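Local coordinates for putative ABC transporter, periplasmic binding protein, amino acid (Neisseria gonorrhoeae, PDB 2YJP) that binds L-cysteine and probably delivers it to an ABC transporter as a periplasmic solute receptor, at residues V135-G147 with G280-E291. The protein carries 1 engineered substitution. Sequence-based numbering, arbitrary orientation.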
ATOM      1  N   VAL A 135       8.442  10.260   9.217  1.00 23.79           N
ATOM      2  CA  VAL A 135       7.079  10.117   9.779  1.00 23.46           C
ATOM      3  C   VAL A 135       7.023   9.088  10.960  1.00 24.33           C
ATOM      4  O   VAL A 135       7.959   8.298  11.152  1.00 23.87           O
ATOM      5  CB  VAL A 135       6.013   9.704   8.672  1.00 22.49           C
ATOM      6  CG1 VAL A 135       6.056  10.665   7.386  1.00 20.96           C
ATOM      7  CG2 VAL A 135       6.125   8.178   8.289  1.00 19.95           C
ATOM      8  N   ASP A 136       5.939   9.058  11.738  1.00 23.71           N
ATOM      9  CA  ASP A 136       5.855   8.004  12.735  1.00 24.34           C
ATOM     10  C   ASP A 136       4.871   6.918  12.318  1.00 23.13           C
ATOM     11  O   ASP A 136       3.684   7.189  12.001  1.00 22.64           O
ATOM     12  CB  ASP A 136       5.506   8.518  14.137  1.00 25.60           C
ATOM     13  CG  ASP A 136       6.645   9.328  14.811  1.00 29.48           C
ATOM     14  OD1 ASP A 136       7.843   8.928  14.778  1.00 32.99           O
ATOM     15  OD2 ASP A 136       6.311  10.355  15.452  1.00 34.41           O
ATOM     16  N   PHE A 137       5.358   5.672  12.352  1.00 23.03           N
ATOM     17  CA  PHE A 137       4.548   4.500  12.020  1.00 21.66           C
ATOM     18  C   PHE A 137       3.902   3.907  13.253  1.00 21.86           C
ATOM     19  O   PHE A 137       4.589   3.649  14.252  1.00 21.68           O
ATOM     20  CB  PHE A 137       5.415   3.443  11.370  1.00 20.97           C
ATOM     21  CG  PHE A 137       5.787   3.773   9.943  1.00 21.37           C
ATOM     22  CD1 PHE A 137       4.876   3.539   8.884  1.00 18.73           C
ATOM     23  CD2 PHE A 137       7.062   4.295   9.642  1.00 20.55           C
ATOM     24  CE1 PHE A 137       5.245   3.821   7.554  1.00 19.94           C
ATOM     25  CE2 PHE A 137       7.418   4.579   8.329  1.00 19.02           C
ATOM     26  CZ  PHE A 137       6.527   4.345   7.282  1.00 19.16           C
ATOM     27  N   ALA A 138       2.580   3.706  13.186  1.00 20.75           N
ATOM     28  CA  ALA A 138       1.890   2.901  14.216  1.00 21.31           C
ATOM     29  C   ALA A 138       2.144   1.421  14.030  1.00 21.26           C
ATOM     30  O   ALA A 138       2.799   1.035  13.098  1.00 20.64           O
ATOM     31  CB  ALA A 138       0.404   3.174  14.183  1.00 20.85           C
ATOM     32  N   ASP A 139       1.598   0.601  14.906  1.00 22.39           N
ATOM     33  CA  ASP A 139       1.609  -0.840  14.765  1.00 23.97           C
ATOM     34  C   ASP A 139       1.212  -1.302  13.401  1.00 22.33           C
ATOM     35  O   ASP A 139       0.149  -0.920  12.930  1.00 20.23           O
ATOM     36  CB  ASP A 139       0.572  -1.467  15.689  1.00 25.20           C
ATOM     37  CG  ASP A 139       1.010  -1.503  17.114  1.00 30.86           C
ATOM     38  OD1 ASP A 139       2.097  -0.945  17.436  1.00 35.19           O
ATOM     39  OD2 ASP A 139       0.246  -2.094  17.910  1.00 33.53           O
ATOM     40  N   PRO A 140       2.017  -2.219  12.828  1.00 22.66           N
ATOM     41  CA  PRO A 140       1.741  -2.793  11.498  1.00 21.90           C
ATOM     42  C   PRO A 140       0.467  -3.602  11.502  1.00 22.64           C
ATOM     43  O   PRO A 140       0.118  -4.215  12.547  1.00 23.29           O
ATOM     44  CB  PRO A 140       2.934  -3.693  11.207  1.00 22.57           C
ATOM     45  CG  PRO A 140       3.736  -3.769  12.457  1.00 24.32           C
ATOM     46  CD  PRO A 140       3.185  -2.807  13.496  1.00 23.01           C
ATOM     47  N   TYR A 141      -0.221  -3.596  10.352  1.00 21.68           N
ATOM     48  CA  TYR A 141      -1.365  -4.466  10.140  1.00 22.09           C
ATOM     49  C   TYR A 141      -1.169  -5.538   9.064  1.00 22.26           C
ATOM     50  O   TYR A 141      -1.892  -6.533   9.057  1.00 22.41           O
ATOM     51  CB  TYR A 141      -2.646  -3.657   9.889  1.00 20.02           C
ATOM     52  CG  TYR A 141      -2.591  -2.727   8.739  1.00 19.72           C
ATOM     53  CD1 TYR A 141      -2.167  -1.419   8.925  1.00 18.81           C
ATOM     54  CD2 TYR A 141      -2.982  -3.121   7.447  1.00 18.99           C
ATOM     55  CE1 TYR A 141      -2.117  -0.535   7.899  1.00 17.90           C
ATOM     56  CE2 TYR A 141      -2.963  -2.204   6.375  1.00 18.57           C
ATOM     57  CZ  TYR A 141      -2.500  -0.908   6.619  1.00 19.14           C
ATOM     58  OH  TYR A 141      -2.443   0.046   5.611  1.00 19.48           O
ATOM     59  N   MET A 142      -0.190  -5.350   8.179  1.00 22.28           N
ATOM     60  CA  MET A 142       0.130  -6.394   7.197  1.00 22.99           C
ATOM     61  C   MET A 142       1.618  -6.464   6.839  1.00 23.38           C
ATOM     62  O   MET A 142       2.408  -5.627   7.282  1.00 22.54           O
ATOM     63  CB  MET A 142      -0.767  -6.309   5.964  1.00 22.41           C
ATOM     64  CG  MET A 142      -0.332  -5.387   4.870  1.00 23.22           C
ATOM     65  SD  MET A 142      -1.431  -5.468   3.411  1.00 24.45           S
ATOM     66  CE  MET A 142      -0.411  -6.390   2.275  1.00 23.13           C
ATOM     67  N   LYS A 143       1.987  -7.490   6.086  1.00 23.74           N
ATOM     68  CA  LYS A 143       3.360  -7.661   5.604  1.00 24.85           C
ATOM     69  C   LYS A 143       3.339  -7.931   4.106  1.00 24.10           C
ATOM     70  O   LYS A 143       2.346  -8.432   3.606  1.00 23.91           O
ATOM     71  CB  LYS A 143       4.115  -8.804   6.309  1.00 25.92           C
ATOM     72  CG  LYS A 143       3.298  -9.703   7.098  1.00 28.75           C
ATOM     73  CD  LYS A 143       3.985 -10.986   7.426  1.00 32.87           C
ATOM     74  CE  LYS A 143       3.324 -11.627   8.652  1.00 34.86           C
ATOM     75  NZ  LYS A 143       3.139 -13.049   8.493  1.00 37.59           N
ATOM     76  N   VAL A 144       4.441  -7.610   3.430  1.00 23.23           N
ATOM     77  CA  VAL A 144       4.545  -7.793   2.031  1.00 22.68           C
ATOM     78  C   VAL A 144       6.021  -7.800   1.577  1.00 23.12           C
ATOM     79  O   VAL A 144       6.888  -7.167   2.155  1.00 23.35           O
ATOM     80  CB  VAL A 144       3.627  -6.713   1.274  1.00 23.36           C
ATOM     81  CG1 VAL A 144       4.284  -5.516   0.965  1.00 19.77           C
ATOM     82  CG2 VAL A 144       3.292  -7.177  -0.028  1.00 24.32           C
ATOM     83  N   ALA A 145       6.284  -8.553   0.526  1.00 19.50           N
ATOM     84  CA  ALA A 145       7.582  -8.618  -0.112  1.00 19.02           C
ATOM     85  C   ALA A 145       7.381  -8.041  -1.518  1.00 17.97           C
ATOM     86  O   ALA A 145       6.237  -7.961  -1.991  1.00 18.39           O
ATOM     87  CB  ALA A 145       8.040 -10.069  -0.193  1.00 18.48           C
ATOM     88  N   LEU A 146       8.464  -7.646  -2.170  1.00 16.35           N
ATOM     89  CA  LEU A 146       8.427  -7.255  -3.548  1.00 15.47           C
ATOM     90  C   LEU A 146       8.478  -8.448  -4.496  1.00 15.76           C
ATOM     91  O   LEU A 146       9.029  -9.529  -4.186  1.00 15.90           O
ATOM     92  CB  LEU A 146       9.577  -6.279  -3.861  1.00 15.21           C
ATOM     93  CG  LEU A 146       9.622  -4.976  -2.999  1.00 16.25           C
ATOM     94  CD1 LEU A 146      10.908  -4.178  -3.263  1.00 13.49           C
ATOM     95  CD2 LEU A 146       8.307  -4.170  -3.196  1.00 13.78           C
ATOM     96  N   GLY A 147       7.934  -8.241  -5.692  1.00 15.09           N
ATOM     97  CA  GLY A 147       8.007  -9.241  -6.747  1.00 14.57           C
ATOM     98  C   GLY A 147       8.148  -8.547  -8.070  1.00 14.15           C
ATOM     99  O   GLY A 147       8.175  -7.342  -8.144  1.00 14.45           O
ATOM    100  N   GLY A 280      -8.110 -16.165  -2.589  1.00 29.20           N
ATOM    101  CA  GLY A 280      -8.647 -17.473  -2.191  1.00 31.72           C
ATOM    102  C   GLY A 280      -7.745 -18.193  -1.199  1.00 33.84           C
ATOM    103  O   GLY A 280      -7.148 -17.557  -0.336  1.00 31.62           O
ATOM    104  N   GLU A 281      -7.599 -19.509  -1.379  1.00 36.95           N
ATOM    105  CA  GLU A 281      -6.712 -20.330  -0.556  1.00 40.50           C
ATOM    106  C   GLU A 281      -5.234 -20.244  -0.980  1.00 41.07           C
ATOM    107  O   GLU A 281      -4.366 -20.794  -0.292  1.00 42.27           O
ATOM    108  CB  GLU A 281      -7.177 -21.798  -0.511  1.00 43.36           C
ATOM    109  CG  GLU A 281      -8.623 -21.989   0.050  1.00 49.14           C
ATOM    110  CD  GLU A 281      -8.877 -23.367   0.704  1.00 57.61           C
ATOM    111  OE1 GLU A 281      -8.732 -24.419   0.022  1.00 59.83           O
ATOM    112  OE2 GLU A 281      -9.223 -23.390   1.920  1.00 60.33           O
ATOM    113  N   LYS A 282      -4.949 -19.492  -2.058  1.00 40.50           N
ATOM    114  CA  LYS A 282      -3.583 -19.388  -2.639  1.00 40.56           C
ATOM    115  C   LYS A 282      -2.605 -18.602  -1.737  1.00 39.40           C
ATOM    116  O   LYS A 282      -1.381 -18.781  -1.807  1.00 40.33           O
ATOM    117  CB  LYS A 282      -3.625 -18.766  -4.053  1.00 40.04           C
ATOM    118  CG  LYS A 282      -2.953 -19.566  -5.174  1.00 41.77           C
ATOM    119  CD  LYS A 282      -3.877 -20.637  -5.733  1.00 43.02           C
ATOM    120  N   VAL A 283      -3.156 -17.746  -0.880  1.00 37.77           N
ATOM    121  CA  VAL A 283      -2.381 -16.990   0.078  1.00 36.09           C
ATOM    122  C   VAL A 283      -3.066 -17.066   1.442  1.00 36.44           C
ATOM    123  O   VAL A 283      -4.146 -16.479   1.644  1.00 36.48           O
ATOM    124  CB  VAL A 283      -2.277 -15.524  -0.352  1.00 34.51           C
ATOM    125  CG1 VAL A 283      -1.536 -14.705   0.691  1.00 32.63           C
ATOM    126  CG2 VAL A 283      -1.613 -15.394  -1.739  1.00 34.46           C
ATOM    127  N   LYS A 284      -2.435 -17.772   2.381  1.00 37.53           N
ATOM    128  CA  LYS A 284      -2.931 -17.902   3.768  1.00 37.66           C
ATOM    129  C   LYS A 284      -3.002 -16.552   4.467  1.00 35.23           C
ATOM    130  O   LYS A 284      -2.140 -15.690   4.252  1.00 34.28           O
ATOM    131  CB  LYS A 284      -2.065 -18.878   4.551  1.00 39.67           C
ATOM    132  CG  LYS A 284      -2.014 -20.252   3.865  1.00 44.36           C
ATOM    133  CD  LYS A 284      -1.374 -21.363   4.709  1.00 51.02           C
ATOM    134  CE  LYS A 284      -1.576 -22.695   3.966  1.00 54.38           C
ATOM    135  NZ  LYS A 284      -0.894 -23.878   4.626  1.00 59.87           N
ATOM    136  N   PRO A 285      -4.038 -16.337   5.289  1.00 34.75           N
ATOM    137  CA  PRO A 285      -4.161 -15.037   5.989  1.00 32.84           C
ATOM    138  C   PRO A 285      -2.971 -14.714   6.890  1.00 32.98           C
ATOM    139  O   PRO A 285      -2.644 -13.541   7.074  1.00 32.48           O
ATOM    140  CB  PRO A 285      -5.433 -15.186   6.845  1.00 33.30           C
ATOM    141  CG  PRO A 285      -5.929 -16.600   6.657  1.00 35.84           C
ATOM    142  CD  PRO A 285      -5.231 -17.190   5.455  1.00 36.30           C
ATOM    143  N   GLU A 286      -2.324 -15.712   7.457  1.00 34.36           N
ATOM    144  CA  GLU A 286      -1.152 -15.454   8.275  1.00 35.73           C
ATOM    145  C   GLU A 286       0.062 -15.054   7.462  1.00 34.54           C
ATOM    146  O   GLU A 286       1.021 -14.594   8.039  1.00 33.73           O
ATOM    147  CB  GLU A 286      -0.785 -16.614   9.248  1.00 38.40           C
ATOM    148  CG  GLU A 286      -1.025 -18.068   8.813  1.00 44.98           C
ATOM    149  CD  GLU A 286      -2.487 -18.423   8.463  1.00 49.09           C
ATOM    150  OE1 GLU A 286      -3.331 -17.560   8.501  1.00 48.00           O
ATOM    151  OE2 GLU A 286      -2.822 -19.577   8.142  1.00 53.96           O
ATOM    152  N   ALA A 287       0.024 -15.238   6.140  1.00 34.06           N
ATOM    153  CA  ALA A 287       1.076 -14.712   5.264  1.00 33.44           C
ATOM    154  C   ALA A 287       0.866 -13.228   4.987  1.00 31.10           C
ATOM    155  O   ALA A 287       1.815 -12.550   4.638  1.00 31.58           O
ATOM    156  CB  ALA A 287       1.183 -15.500   3.929  1.00 33.17           C
ATOM    157  N   LEU A 288      -0.343 -12.709   5.149  1.00 29.07           N
ATOM    158  CA  LEU A 288      -0.560 -11.302   4.834  1.00 27.72           C
ATOM    159  C   LEU A 288      -0.693 -10.475   6.091  1.00 26.78           C
ATOM    160  O   LEU A 288      -0.194  -9.370   6.167  1.00 25.75           O
ATOM    161  CB  LEU A 288      -1.811 -11.099   3.977  1.00 26.71           C
ATOM    162  CG  LEU A 288      -1.723 -11.331   2.479  1.00 29.06           C
ATOM    163  CD1 LEU A 288      -3.048 -11.806   1.871  1.00 30.43           C
ATOM    164  CD2 LEU A 288      -1.269 -10.109   1.729  1.00 28.70           C
ATOM    165  N   LEU A 289      -1.386 -11.005   7.091  1.00 27.62           N
ATOM    166  CA  LEU A 289      -1.721 -10.174   8.248  1.00 26.81           C
ATOM    167  C   LEU A 289      -0.556 -10.163   9.224  1.00 27.77           C
ATOM    168  O   LEU A 289       0.126 -11.160   9.400  1.00 29.22           O
ATOM    169  CB  LEU A 289      -3.001 -10.679   8.935  1.00 27.51           C
ATOM    170  CG  LEU A 289      -4.288 -10.676   8.072  1.00 27.07           C
ATOM    171  CD1 LEU A 289      -5.493 -11.306   8.800  1.00 28.59           C
ATOM    172  CD2 LEU A 289      -4.613  -9.295   7.605  1.00 25.68           C
ATOM    173  N   ALA A 290      -0.312  -9.000   9.808  1.00 27.16           N
ATOM    174  CA  ALA A 290       0.681  -8.824  10.845  1.00 28.44           C
ATOM    175  C   ALA A 290       0.143  -9.382  12.160  1.00 30.88           C
ATOM    176  O   ALA A 290      -1.000  -9.103  12.544  1.00 30.63           O
ATOM    177  CB  ALA A 290       1.021  -7.332  11.021  1.00 25.72           C
ATOM    178  N   GLU A 291       0.970 -10.162  12.845  1.00 33.31           N
ATOM    179  CA  GLU A 291       0.694 -10.442  14.238  1.00 36.77           C
ATOM    180  C   GLU A 291       1.040  -9.149  14.959  1.00 36.59           C
ATOM    181  O   GLU A 291       0.213  -8.595  15.663  1.00 37.48           O
ATOM    182  CB  GLU A 291       1.530 -11.645  14.772  1.00 38.32           C
TER
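Met142 and Leu289 form a single antiparallel beta bridge as a non-hydrogen-bonded pair, their CA atoms 4.3 Å apart. The bridge sets the C-terminal tail against a strand of the two-lobed solute-binding fold, close to where the chain probably crosses between lobes. On its other edge this strand pairs with strand 237-244, where Tyr141 and Met142 share Ile239 as their backbone partner, a classic beta bulge.

Two backbone hydrogen bonds flank the bridge. Ala290 N donates to Tyr141 O at 3.0 Å, nearly straight (176°) but from above the carbonyl plane. Lys143 N donates to Leu288 O at 2.9 Å.

Ala290 CB points toward the loop before the strand, 3.4 Å from Tyr141 C, and meets Pro140 CB at 4.1 Å. The Met142 and Leu288 side chains run alongside each other. The Met142 chain bends at its last torsion (chi3 -105°), and its CE touches Leu288 CD2 at 3.9 Å. The Leu289 CB bond points away from the strand, and its side chain packs on Leu267 and Tyr271 of helix 266-274.

The Lys143 side chain reaches across the tail. Its CE passes Leu289 O, and its NZ donates to Glu286 O at 2.7 Å, in the carbonyl plane.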